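Local coordinates for protein tryptophan synthase alpha chain (Campylobacter jejuni, PDB 3THA) that probably catalyses the aldol cleavage of indoleglycerol phosphate to indole and glyceraldehyde 3-phosphate, the alpha-subunit step of tryptophan synthesis, at residues V95-I100 against L120-L125; G166-L171 against S196-P201; L200-G205 against V220-I225; G207-Q212 against G227-K232. All coordinates share one frame; numbering follows the deposited sequence.

Contact 1: V95-I100 against L120-L125; sequences VYYNLI and LIVPEL
Y97 meets V122 with its CB and L125 with one side of its ring. Y97 CB rests on V122 CG1 at 3.8 Å, and the same methyl also lies at the ring edge, near its plane. With CG anti to the backbone N (chi1 -165°), the ring is brought alongside L125: Y97 CG is 3.9 Å from L125 CD1, while Y97 CD1 is 3.6 Å from L125 CD2. L125 CD1 sits over one ring face, 4.1 Å from the Y97 centroid and 26° off the normal, a CH-pi contact. Farther along, CE1 still runs beside both leucine methyls.

These residues leave the C-terminal ends of the neighbouring parallel strands 90-94 and 117-121 of a TIM barrel. V95 N donates to I121 O at 3.2 Å, with a bent 139° N-H...O angle, and carries the strand pairing one residue beyond strand 90-94. Past that point the chains part, and a water joins them: it accepts from Y97 N at 2.9 Å and donates to P123 O at 2.8 Å, lying in the plane of the Y96 ring at its edge. The buried I100 and V122 meet tip to tip, CD1 against CG2, with helix 105-114 behind I100 and L133 of helix 131-140 behind V122. The Y96 and P123 side chains cross at about a right angle, CE1 against CB. N98 ND2 donates to E124 O of the second subunit, on which Y96 also packs.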
loop_
_atom_site.group_PDB
_atom_site.type_symbol
_atom_site.label_atom_id
_atom_site.label_comp_id
_atom_site.label_asym_id
_atom_site.label_seq_id
_atom_site.Cartn_x
_atom_site.Cartn_y
_atom_site.Cartn_z
ATOM N N VAL B 95 7.697 -0.081 -7.679
ATOM C CA VAL B 95 7.376 1.275 -7.272
ATOM C C VAL B 95 5.905 1.541 -7.563
ATOM O O VAL B 95 5.314 0.909 -8.408
ATOM C CB VAL B 95 8.211 2.331 -8.099
ATOM C CG1 VAL B 95 9.676 2.275 -7.740
ATOM C CG2 VAL B 95 8.043 2.118 -9.577
ATOM N N TYR B 96 5.330 2.501 -6.872
ATOM C CA TYR B 96 4.032 2.993 -7.249
ATOM C C TYR B 96 4.170 3.890 -8.436
ATOM O O TYR B 96 5.254 4.439 -8.681
ATOM C CB TYR B 96 3.464 3.783 -6.138
ATOM C CG TYR B 96 3.023 2.939 -4.998
ATOM C CD1 TYR B 96 1.832 2.273 -5.067
ATOM C CD2 TYR B 96 3.799 2.806 -3.845
ATOM C CE1 TYR B 96 1.380 1.539 -4.038
ATOM C CE2 TYR B 96 3.346 2.040 -2.787
ATOM C CZ TYR B 96 2.113 1.416 -2.902
ATOM O OH TYR B 96 1.563 0.641 -1.902
ATOM N N TYR B 97 3.086 3.987 -9.188
ATOM C CA TYR B 97 3.028 4.740 -10.424
ATOM C C TYR B 97 3.324 6.226 -10.240
ATOM O O TYR B 97 3.835 6.870 -11.164
ATOM C CB TYR B 97 1.667 4.551 -11.094
ATOM C CG TYR B 97 1.630 4.991 -12.546
ATOM C CD1 TYR B 97 2.098 4.163 -13.560
ATOM C CD2 TYR B 97 1.097 6.225 -12.907
ATOM C CE1 TYR B 97 2.054 4.555 -14.895
ATOM C CE2 TYR B 97 1.031 6.617 -14.229
ATOM C CZ TYR B 97 1.527 5.782 -15.221
ATOM O OH TYR B 97 1.468 6.176 -16.544
ATOM N N ASN B 98 3.021 6.763 -9.058
ATOM C CA ASN B 98 3.237 8.167 -8.791
ATOM C C ASN B 98 4.707 8.552 -8.958
ATOM O O ASN B 98 5.013 9.662 -9.372
ATOM C CB ASN B 98 2.713 8.575 -7.416
ATOM C CG ASN B 98 3.367 7.793 -6.243
ATOM O OD1 ASN B 98 4.512 7.326 -6.305
ATOM N ND2 ASN B 98 2.623 7.662 -5.173
ATOM N N LEU B 99 5.616 7.646 -8.617
ATOM C CA LEU B 99 7.014 7.896 -8.778
ATOM C C LEU B 99 7.326 8.026 -10.283
ATOM O O LEU B 99 8.107 8.902 -10.709
ATOM C CB LEU B 99 7.804 6.748 -8.169
ATOM C CG LEU B 99 9.288 7.046 -7.947
ATOM C CD1 LEU B 99 9.861 6.130 -6.908
ATOM C CD2 LEU B 99 10.067 6.891 -9.185
ATOM N N ILE B 100 6.718 7.142 -11.075
ATOM C CA ILE B 100 6.997 7.026 -12.502
ATOM C C ILE B 100 6.434 8.243 -13.216
ATOM O O ILE B 100 7.176 8.982 -13.861
ATOM C CB ILE B 100 6.470 5.679 -13.079
ATOM C CG1 ILE B 100 7.162 4.489 -12.363
ATOM C CG2 ILE B 100 6.632 5.610 -14.614
ATOM C CD1 ILE B 100 6.934 3.109 -13.009
ATOM N N LEU B 120 9.442 -4.123 -14.144
ATOM C CA LEU B 120 8.781 -3.265 -13.183
ATOM C C LEU B 120 7.570 -3.976 -12.681
ATOM O O LEU B 120 6.858 -4.588 -13.460
ATOM C CB LEU B 120 8.284 -1.994 -13.851
ATOM C CG LEU B 120 9.196 -1.231 -14.817
ATOM C CD1 LEU B 120 8.393 -0.129 -15.498
ATOM C CD2 LEU B 120 10.368 -0.609 -14.072
ATOM N N ILE B 121 7.321 -3.880 -11.382
ATOM C CA ILE B 121 6.070 -4.255 -10.798
ATOM C C ILE B 121 5.454 -2.954 -10.252
ATOM O O ILE B 121 6.075 -2.270 -9.433
ATOM C CB ILE B 121 6.305 -5.172 -9.606
ATOM C CG1 ILE B 121 7.211 -6.343 -9.989
ATOM C CG2 ILE B 121 4.973 -5.644 -8.976
ATOM C CD1 ILE B 121 7.608 -7.208 -8.815
ATOM N N VAL B 122 4.236 -2.609 -10.671
ATOM C CA VAL B 122 3.608 -1.372 -10.205
ATOM C C VAL B 122 2.330 -1.737 -9.461
ATOM O O VAL B 122 1.306 -2.083 -10.093
ATOM C CB VAL B 122 3.302 -0.377 -11.357
ATOM C CG1 VAL B 122 2.902 0.962 -10.777
ATOM C CG2 VAL B 122 4.557 -0.196 -12.325
ATOM N N PRO B 123 2.405 -1.733 -8.118
ATOM C CA PRO B 123 1.271 -2.068 -7.315
ATOM C C PRO B 123 0.185 -1.069 -7.596
ATOM O O PRO B 123 0.463 0.152 -7.708
ATOM C CB PRO B 123 1.782 -1.829 -5.851
ATOM C CG PRO B 123 3.237 -2.018 -5.968
ATOM C CD PRO B 123 3.599 -1.437 -7.290
ATOM N N GLU B 124 -1.037 -1.596 -7.614
ATOM C CA GLU B 124 -2.264 -0.846 -7.748
ATOM C C GLU B 124 -2.406 -0.136 -9.108
ATOM O O GLU B 124 -3.373 0.630 -9.316
ATOM C CB GLU B 124 -2.488 0.097 -6.572
ATOM C CG GLU B 124 -2.172 -0.524 -5.185
ATOM C CD GLU B 124 -3.124 -1.651 -4.750
ATOM O OE1 GLU B 124 -4.114 -1.959 -5.485
ATOM O OE2 GLU B 124 -2.844 -2.227 -3.666
ATOM N N LEU B 125 -1.497 -0.433 -10.044
ATOM C CA LEU B 125 -1.748 -0.043 -11.426
ATOM C C LEU B 125 -2.490 -1.193 -12.075
ATOM O O LEU B 125 -1.884 -2.213 -12.386
ATOM C CB LEU B 125 -0.469 0.275 -12.181
ATOM C CG LEU B 125 -0.610 0.903 -13.570
ATOM C CD1 LEU B 125 -1.133 2.326 -13.462
ATOM C CD2 LEU B 125 0.740 0.908 -14.242
HETATM O O HOH W 1 0.577 2.880 -8.330
#

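Contact 2: G166-L171 against S196-P201; sequences GFIYLL and SFTNLP
G166 meets the other segment through its carbonyl oxygen, which has L200 CD2 3.6 Å away and P201 CG 3.5 Å away. Both are carbon contacts, so the leucine methyl and the proline ring converge on this backbone oxygen rather than binding it. At F167 the contact passes to the start of the side chain. F167 CB lies 3.3 Å from P201 O and 4.0 Å from P201 CG, and beyond it the ring turns away from the proline to pack against the F203 ring, with the planes inclined by about 30°, and to meet F7 edge to face. I168 N then donates to P201 O across 2.8 Å, an almost straight bond (159°) that meets the carbonyl nearly end-on.

Strand 168-171, helix 180-195 and strand 202-205 form one beta-alpha-beta crossover of the TIM barrel, and this bond ties I168 of its first strand to the loop that leads from the helix into the second. The I168 side chain fills the angle between strand and loop. With CG1 anti to the carbonyl carbon, it reaches toward T198 tip to tip, I168 CG1 lying 4.0 Å from T198 CG2. The I168 and L200 side chains cross at about a right angle, I168 CD1 lying 4.0 Å from L200 CD1. T198 can offer a methyl here because its OG1 stands anti to the backbone N (chi1 -167°), where it accepts a weak bond from L200 N. V161 of helix 154-161 and I194 of helix 180-195 also pack on I168.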
loop_
_atom_site.group_PDB
_atom_site.type_symbol
_atom_site.label_atom_id
_atom_site.label_comp_id
_atom_site.label_asym_id
_atom_site.label_seq_id
_atom_site.Cartn_x
_atom_site.Cartn_y
_atom_site.Cartn_z
ATOM N N GLY B 166 8.121 -11.601 -18.769
ATOM C CA GLY B 166 8.824 -11.712 -17.489
ATOM C C GLY B 166 8.486 -12.935 -16.677
ATOM O O GLY B 166 8.999 -14.034 -16.961
ATOM N N PHE B 167 7.606 -12.755 -15.688
ATOM C CA PHE B 167 7.101 -13.848 -14.865
ATOM C C PHE B 167 5.691 -13.493 -14.441
ATOM O O PHE B 167 5.340 -12.341 -14.466
ATOM C CB PHE B 167 8.025 -14.123 -13.643
ATOM C CG PHE B 167 8.095 -12.992 -12.615
ATOM C CD1 PHE B 167 9.094 -12.030 -12.684
ATOM C CD2 PHE B 167 7.176 -12.918 -11.558
ATOM C CE1 PHE B 167 9.197 -11.006 -11.735
ATOM C CE2 PHE B 167 7.259 -11.893 -10.565
ATOM C CZ PHE B 167 8.271 -10.940 -10.656
ATOM N N ILE B 168 4.873 -14.476 -14.090
ATOM C CA ILE B 168 3.576 -14.186 -13.528
ATOM C C ILE B 168 3.724 -14.086 -12.029
ATOM O O ILE B 168 4.359 -14.941 -11.403
ATOM C CB ILE B 168 2.507 -15.251 -13.881
ATOM C CG1 ILE B 168 2.572 -15.608 -15.374
ATOM C CG2 ILE B 168 1.111 -14.740 -13.495
ATOM C CD1 ILE B 168 2.369 -14.424 -16.288
ATOM N N TYR B 169 3.138 -13.026 -11.463
ATOM C CA TYR B 169 3.173 -12.796 -10.044
ATOM C C TYR B 169 1.859 -13.315 -9.538
ATOM O O TYR B 169 0.840 -12.611 -9.611
ATOM C CB TYR B 169 3.289 -11.308 -9.769
ATOM C CG TYR B 169 3.812 -10.903 -8.382
ATOM C CD1 TYR B 169 3.298 -11.477 -7.213
ATOM C CD2 TYR B 169 4.805 -9.929 -8.251
ATOM C CE1 TYR B 169 3.777 -11.117 -5.958
ATOM C CE2 TYR B 169 5.312 -9.576 -6.976
ATOM C CZ TYR B 169 4.768 -10.158 -5.846
ATOM O OH TYR B 169 5.215 -9.797 -4.579
ATOM N N LEU B 170 1.876 -14.556 -9.052
ATOM C CA LEU B 170 0.749 -15.166 -8.361
ATOM C C LEU B 170 0.667 -14.792 -6.864
ATOM O O LEU B 170 1.413 -15.326 -6.043
ATOM C CB LEU B 170 0.777 -16.688 -8.502
ATOM C CG LEU B 170 -0.470 -17.345 -7.889
ATOM C CD1 LEU B 170 -1.817 -16.662 -8.331
ATOM C CD2 LEU B 170 -0.527 -18.811 -8.169
ATOM N N LEU B 171 -0.249 -13.900 -6.507
ATOM C CA LEU B 171 -0.480 -13.611 -5.105
ATOM C C LEU B 171 -1.054 -14.852 -4.463
ATOM O O LEU B 171 -1.664 -15.692 -5.130
ATOM C CB LEU B 171 -1.410 -12.413 -4.919
ATOM C CG LEU B 171 -0.896 -11.158 -5.618
ATOM C CD1 LEU B 171 -1.877 -10.033 -5.528
ATOM C CD2 LEU B 171 0.416 -10.734 -5.040
ATOM N N SER B 196 -1.656 -23.517 -18.383
ATOM C CA SER B 196 -2.316 -23.840 -19.635
ATOM C C SER B 196 -2.570 -22.636 -20.570
ATOM O O SER B 196 -3.201 -22.803 -21.611
ATOM C CB SER B 196 -3.619 -24.594 -19.376
ATOM O OG SER B 196 -4.705 -23.689 -19.242
ATOM N N PHE B 197 -2.076 -21.453 -20.198
ATOM C CA PHE B 197 -2.243 -20.207 -20.970
ATOM C C PHE B 197 -0.906 -19.533 -21.329
ATOM O O PHE B 197 -0.807 -18.776 -22.320
ATOM C CB PHE B 197 -3.087 -19.204 -20.180
ATOM C CG PHE B 197 -4.514 -19.651 -19.936
ATOM C CD1 PHE B 197 -5.227 -20.353 -20.919
ATOM C CD2 PHE B 197 -5.155 -19.338 -18.742
ATOM C CE1 PHE B 197 -6.547 -20.786 -20.705
ATOM C CE2 PHE B 197 -6.482 -19.747 -18.519
ATOM C CZ PHE B 197 -7.186 -20.484 -19.517
ATOM N N THR B 198 0.103 -19.759 -20.483
ATOM C CA THR B 198 1.441 -19.222 -20.711
ATOM C C THR B 198 2.565 -20.155 -20.271
ATOM O O THR B 198 2.386 -21.047 -19.424
ATOM C CB THR B 198 1.663 -17.825 -20.077
ATOM O OG1 THR B 198 2.868 -17.259 -20.608
ATOM C CG2 THR B 198 1.757 -17.902 -18.550
ATOM N N ASN B 199 3.732 -19.915 -20.860
ATOM C CA ASN B 199 4.931 -20.681 -20.564
ATOM C C ASN B 199 5.916 -19.973 -19.613
ATOM O O ASN B 199 6.935 -20.565 -19.210
ATOM C CB ASN B 199 5.586 -21.075 -21.884
ATOM C CG ASN B 199 4.660 -21.938 -22.737
ATOM O OD1 ASN B 199 4.803 -23.157 -22.774
ATOM N ND2 ASN B 199 3.668 -21.306 -23.386
ATOM N N LEU B 200 5.592 -18.725 -19.258
ATOM C CA LEU B 200 6.466 -17.898 -18.438
ATOM C C LEU B 200 6.528 -18.466 -17.042
ATOM O O LEU B 200 5.571 -19.141 -16.608
ATOM C CB LEU B 200 5.922 -16.480 -18.328
ATOM C CG LEU B 200 5.905 -15.652 -19.602
ATOM C CD1 LEU B 200 4.897 -14.555 -19.387
ATOM C CD2 LEU B 200 7.314 -15.098 -19.922
ATOM N N PRO B 201 7.640 -18.193 -16.330
ATOM C CA PRO B 201 7.747 -18.617 -14.944
ATOM C C PRO B 201 6.681 -18.011 -14.007
ATOM O O PRO B 201 6.208 -16.880 -14.200
ATOM C CB PRO B 201 9.164 -18.203 -14.555
ATOM C CG PRO B 201 9.616 -17.257 -15.621
ATOM C CD PRO B 201 8.911 -17.669 -16.847
#

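Contact 3: L200-G205 against V220-I225; sequences LPIFVG and VADGVI
I202 O accepts D222 N at 2.8 Å, the shortest polar bond between the two segments, and the same two residues are joined a second time through the aspartate side chain. D222 holds CG anti to its carbonyl carbon (chi1 -65°), which carries D222 OD2 back to I202 N, 3.0 Å away along a nearly straight N-H...O line (163°). The amide comes to the anti side of OD2, somewhat out of the carboxylate plane. OD1 makes a salt bridge with R195, the stronger charged partner, whereas R8 forms only a long, weak ion pair with OD2. Two arginines nearby would probably favour the ionised carboxylate.

Farther on, the pairing becomes that of parallel strands. V204 N donates to G223 O at 3.3 Å, and V204 O receives I225 N at 3.0 Å; in both cases the donor lies above the carbonyl plane. The short strand axes are inclined at 29°. G223, having no side chain, lets F203 CD1 come to 3.3 Å from its CA, and I225 CD1 covers F203 CB on the same face at 3.9 Å. On the other face V204 CG2 touches V220 CG1 and A221 CB, both at 4.0 Å, with V204 and V220 crossing at about a right angle.

Strands 202-205 and 223-226 are connected through helix 212-217 in the last beta-alpha-beta unit of the barrel. M217 of that helix covers V204 and V224, helix 180-195 packs on I202, V220 and A221, and strands 168-171 and 15-21 continue the sheet beyond the pair.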
loop_
_atom_site.group_PDB
_atom_site.type_symbol
_atom_site.label_atom_id
_atom_site.label_comp_id
_atom_site.label_asym_id
_atom_site.label_seq_id
_atom_site.Cartn_x
_atom_site.Cartn_y
_atom_site.Cartn_z
ATOM N N LEU B 200 5.592 -18.725 -19.258
ATOM C CA LEU B 200 6.466 -17.898 -18.438
ATOM C C LEU B 200 6.528 -18.466 -17.042
ATOM O O LEU B 200 5.571 -19.141 -16.608
ATOM C CB LEU B 200 5.922 -16.480 -18.328
ATOM C CG LEU B 200 5.905 -15.652 -19.602
ATOM C CD1 LEU B 200 4.897 -14.555 -19.387
ATOM C CD2 LEU B 200 7.314 -15.098 -19.922
ATOM N N PRO B 201 7.640 -18.193 -16.330
ATOM C CA PRO B 201 7.747 -18.617 -14.944
ATOM C C PRO B 201 6.681 -18.011 -14.007
ATOM O O PRO B 201 6.208 -16.880 -14.200
ATOM C CB PRO B 201 9.164 -18.203 -14.555
ATOM C CG PRO B 201 9.616 -17.257 -15.621
ATOM C CD PRO B 201 8.911 -17.669 -16.847
ATOM N N ILE B 202 6.274 -18.807 -13.024
ATOM C CA ILE B 202 5.289 -18.400 -12.028
ATOM C C ILE B 202 5.971 -18.364 -10.665
ATOM O O ILE B 202 6.608 -19.339 -10.251
ATOM C CB ILE B 202 4.044 -19.354 -12.060
ATOM C CG1 ILE B 202 3.528 -19.455 -13.513
ATOM C CG2 ILE B 202 2.911 -18.845 -11.122
ATOM C CD1 ILE B 202 2.650 -20.636 -13.820
ATOM N N PHE B 203 5.901 -17.207 -10.020
ATOM C CA PHE B 203 6.486 -16.939 -8.709
ATOM C C PHE B 203 5.383 -16.526 -7.744
ATOM O O PHE B 203 4.591 -15.640 -8.057
ATOM C CB PHE B 203 7.513 -15.791 -8.753
ATOM C CG PHE B 203 8.659 -15.972 -9.742
ATOM C CD1 PHE B 203 9.060 -17.213 -10.187
ATOM C CD2 PHE B 203 9.369 -14.869 -10.182
ATOM C CE1 PHE B 203 10.110 -17.346 -11.100
ATOM C CE2 PHE B 203 10.431 -14.995 -11.098
ATOM C CZ PHE B 203 10.794 -16.229 -11.562
ATOM N N VAL B 204 5.342 -17.159 -6.568
ATOM C CA VAL B 204 4.335 -16.854 -5.565
ATOM C C VAL B 204 4.865 -15.985 -4.435
ATOM O O VAL B 204 5.852 -16.334 -3.795
ATOM C CB VAL B 204 3.760 -18.111 -4.932
ATOM C CG1 VAL B 204 2.541 -17.734 -4.118
ATOM C CG2 VAL B 204 3.378 -19.135 -5.984
ATOM N N GLY B 205 4.180 -14.871 -4.188
ATOM C CA GLY B 205 4.502 -13.947 -3.118
ATOM C C GLY B 205 3.289 -13.498 -2.315
ATOM O O GLY B 205 2.127 -13.679 -2.743
ATOM N N VAL B 220 5.249 -25.396 -5.296
ATOM C CA VAL B 220 3.982 -24.882 -5.767
ATOM C C VAL B 220 4.196 -24.395 -7.184
ATOM O O VAL B 220 3.428 -24.734 -8.068
ATOM C CB VAL B 220 3.450 -23.774 -4.831
ATOM C CG1 VAL B 220 2.385 -22.946 -5.506
ATOM C CG2 VAL B 220 2.918 -24.390 -3.547
ATOM N N ALA B 221 5.283 -23.654 -7.403
ATOM C CA ALA B 221 5.535 -23.021 -8.701
ATOM C C ALA B 221 7.005 -23.037 -9.140
ATOM O O ALA B 221 7.667 -24.072 -9.045
ATOM C CB ALA B 221 4.971 -21.608 -8.711
ATOM N N ASP B 222 7.500 -21.900 -9.633
ATOM C CA ASP B 222 8.853 -21.803 -10.192
ATOM C C ASP B 222 9.759 -20.872 -9.392
ATOM O O ASP B 222 10.924 -20.712 -9.748
ATOM C CB ASP B 222 8.784 -21.231 -11.619
ATOM C CG ASP B 222 8.070 -22.137 -12.579
ATOM O OD1 ASP B 222 8.193 -23.377 -12.472
ATOM O OD2 ASP B 222 7.392 -21.609 -13.460
ATOM N N GLY B 223 9.202 -20.199 -8.379
ATOM C CA GLY B 223 9.907 -19.170 -7.611
ATOM C C GLY B 223 9.124 -18.764 -6.369
ATOM O O GLY B 223 7.938 -19.106 -6.240
ATOM N N VAL B 224 9.776 -18.039 -5.455
ATOM C CA VAL B 224 9.166 -17.666 -4.177
ATOM C C VAL B 224 9.604 -16.250 -3.857
ATOM O O VAL B 224 10.781 -15.925 -4.071
ATOM C CB VAL B 224 9.661 -18.612 -3.064
ATOM C CG1 VAL B 224 9.269 -18.101 -1.693
ATOM C CG2 VAL B 224 9.163 -20.036 -3.298
ATOM N N ILE B 225 8.680 -15.417 -3.363
ATOM C CA ILE B 225 8.945 -13.986 -3.154
ATOM C C ILE B 225 8.778 -13.590 -1.694
ATOM O O ILE B 225 7.648 -13.554 -1.209
ATOM C CB ILE B 225 7.990 -13.113 -3.982
ATOM C CG1 ILE B 225 7.979 -13.546 -5.444
ATOM C CG2 ILE B 225 8.334 -11.627 -3.868
ATOM C CD1 ILE B 225 7.026 -12.729 -6.326
#

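Contact 4: G207-Q212 against G227-K232; sequences GIQNNQ and GTSIVK
Q209 extends its chain beyond CG (chi2 -167°), while K232 is bent about its CG-CD bond (chi3 76°), and the two side chains cross at about a right angle with their tips close. Q209 NE2 lies 3.8 Å from K232 NZ; both are nitrogen donors, and the approach is a proximity without a hydrogen bond. S229 sits closer to the backbone of the loop. S229 OG, turned anti to its own carbonyl carbon (chi1 -75°), faces Q209 CA at 3.5 Å and Q209 CG at 3.8 Å. Q209 O is 3.5 Å from S229 OG, again without a hydrogen bond, and I208 O lies 3.9 Å from S229 OG. No hydrogen bond passes directly between the segments, and the small shared surface reflects this light touch.

The loop 207-212 follows strand 202-205 of the TIM barrel, and helix 228-233 is the short extra helix between strand 223-226 and helix 239-248. In TrpA relatives the loops after these last two strands and the N-terminus of this short helix hold the phosphate of the substrate, consistent with a similar role here. Other parts of the chain hold the loop too. I208 turns its side chain away from the helix onto V224 and V226 and onto V214 and M217, while Q209 N bonds to D213 OD2 and N210 OD1 accepts from D213 N, a side-chain cap on the turn into helix 212-217. G207 makes backbone hydrogen bonds to the second subunit, and T228 packs on D57, a predicted proton acceptor, of that subunit.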
loop_
_atom_site.group_PDB
_atom_site.type_symbol
_atom_site.label_atom_id
_atom_site.label_comp_id
_atom_site.label_asym_id
_atom_site.label_seq_id
_atom_site.Cartn_x
_atom_site.Cartn_y
_atom_site.Cartn_z
ATOM N N GLY B 207 2.844 -13.125 2.215
ATOM C CA GLY B 207 2.610 -13.949 3.404
ATOM C C GLY B 207 3.816 -14.751 3.844
ATOM O O GLY B 207 3.954 -15.090 5.024
ATOM N N ILE B 208 4.696 -15.052 2.895
ATOM C CA ILE B 208 5.852 -15.886 3.166
ATOM C C ILE B 208 6.687 -15.202 4.254
ATOM O O ILE B 208 6.978 -13.995 4.161
ATOM C CB ILE B 208 6.646 -16.195 1.860
ATOM C CG1 ILE B 208 5.651 -16.544 0.733
ATOM C CG2 ILE B 208 7.686 -17.302 2.096
ATOM C CD1 ILE B 208 6.241 -17.188 -0.478
ATOM N N GLN B 209 7.048 -15.981 5.281
ATOM C CA GLN B 209 7.642 -15.443 6.515
ATOM C C GLN B 209 8.810 -16.243 7.090
ATOM O O GLN B 209 9.861 -15.686 7.413
ATOM C CB GLN B 209 6.568 -15.313 7.604
ATOM C CG GLN B 209 5.768 -14.013 7.543
ATOM C CD GLN B 209 4.951 -13.785 8.799
ATOM O OE1 GLN B 209 3.739 -14.042 8.814
ATOM N NE2 GLN B 209 5.612 -13.318 9.876
ATOM N N ASN B 210 8.588 -17.540 7.253
ATOM C CA ASN B 210 9.560 -18.467 7.804
ATOM C C ASN B 210 10.313 -19.152 6.648
ATOM O O ASN B 210 10.103 -18.780 5.498
ATOM C CB ASN B 210 8.782 -19.450 8.702
ATOM C CG ASN B 210 9.279 -20.894 8.602
ATOM O OD1 ASN B 210 9.015 -21.580 7.613
ATOM N ND2 ASN B 210 9.973 -21.370 9.649
ATOM N N ASN B 211 11.154 -20.147 6.959
ATOM C CA ASN B 211 11.907 -20.927 5.965
ATOM C C ASN B 211 11.258 -22.217 5.470
ATOM O O ASN B 211 11.276 -22.481 4.279
ATOM C CB ASN B 211 13.325 -21.254 6.467
ATOM C CG ASN B 211 14.052 -22.238 5.555
ATOM O OD1 ASN B 211 14.193 -23.412 5.884
ATOM N ND2 ASN B 211 14.480 -21.769 4.388
ATOM N N GLN B 212 10.745 -23.056 6.373
ATOM C CA GLN B 212 10.016 -24.278 5.954
ATOM C C GLN B 212 8.723 -23.818 5.216
ATOM O O GLN B 212 8.122 -24.577 4.461
ATOM C CB GLN B 212 9.707 -25.272 7.126
ATOM C CG GLN B 212 10.621 -25.264 8.421
ATOM C CD GLN B 212 11.900 -26.157 8.381
ATOM O OE1 GLN B 212 12.654 -26.142 7.400
ATOM N NE2 GLN B 212 12.161 -26.899 9.487
ATOM N N GLY B 227 8.860 -10.664 1.133
ATOM C CA GLY B 227 8.722 -9.192 1.249
ATOM C C GLY B 227 8.981 -8.598 2.645
ATOM O O GLY B 227 10.128 -8.377 3.072
ATOM N N THR B 228 7.890 -8.336 3.347
ATOM C CA THR B 228 7.907 -7.886 4.726
ATOM C C THR B 228 9.109 -8.411 5.501
ATOM O O THR B 228 9.901 -7.609 5.987
ATOM C CB THR B 228 6.593 -8.285 5.437
ATOM O OG1 THR B 228 6.409 -9.727 5.360
ATOM C CG2 THR B 228 5.423 -7.550 4.735
ATOM N N SER B 229 9.245 -9.735 5.576
ATOM C CA SER B 229 10.288 -10.393 6.344
ATOM C C SER B 229 11.721 -10.004 6.033
ATOM O O SER B 229 12.501 -9.826 6.961
ATOM C CB SER B 229 10.161 -11.887 6.207
ATOM O OG SER B 229 9.079 -12.285 6.978
ATOM N N ILE B 230 12.077 -9.907 4.750
ATOM C CA ILE B 230 13.425 -9.511 4.365
ATOM C C ILE B 230 13.655 -8.108 4.892
ATOM O O ILE B 230 14.627 -7.864 5.593
ATOM C CB ILE B 230 13.684 -9.598 2.824
ATOM C CG1 ILE B 230 14.393 -10.913 2.454
ATOM C CG2 ILE B 230 14.680 -8.516 2.365
ATOM C CD1 ILE B 230 13.618 -12.151 2.695
ATOM N N VAL B 231 12.734 -7.198 4.598
ATOM C CA VAL B 231 12.827 -5.851 5.139
ATOM C C VAL B 231 13.086 -5.877 6.671
ATOM O O VAL B 231 13.845 -5.043 7.190
ATOM C CB VAL B 231 11.591 -4.972 4.758
ATOM C CG1 VAL B 231 11.671 -3.584 5.424
ATOM C CG2 VAL B 231 11.501 -4.804 3.239
ATOM N N LYS B 232 12.511 -6.858 7.376
ATOM C CA LYS B 232 12.648 -6.917 8.830
ATOM C C LYS B 232 14.101 -7.237 9.188
ATOM O O LYS B 232 14.584 -6.821 10.230
ATOM C CB LYS B 232 11.610 -7.862 9.510
ATOM C CG LYS B 232 12.050 -9.324 9.804
ATOM C CD LYS B 232 11.010 -10.102 10.670
ATOM C CE LYS B 232 9.759 -10.550 9.845
ATOM N NZ LYS B 232 8.870 -11.570 10.515
#

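How the contacts relate
Contacts 2 and 3 are continuous: they share L200 and P201, their centres are 8 Å apart, and strand 168-171 pairs with strand 202-205 through probable bonds I168 O to F203 N and L170 N to F203 O, each 3.1 Å. Contact 4 adjoins contact 3 where I208 CD1 meets V224 CG1 at 3.4 Å. Contact 1 lies about 19 Å from contact 2 between centres, yet I121 CD1 reaches Y169 CE2 at 3.8 Å. Around E46, a predicted proton acceptor, side chains of three contacts gather, measured side chain to side chain: I121 at about 3 Å, and F167 and I225 each at about 4 Å. The side chain of I208 in contact 4 is about 10 Å from that of E46.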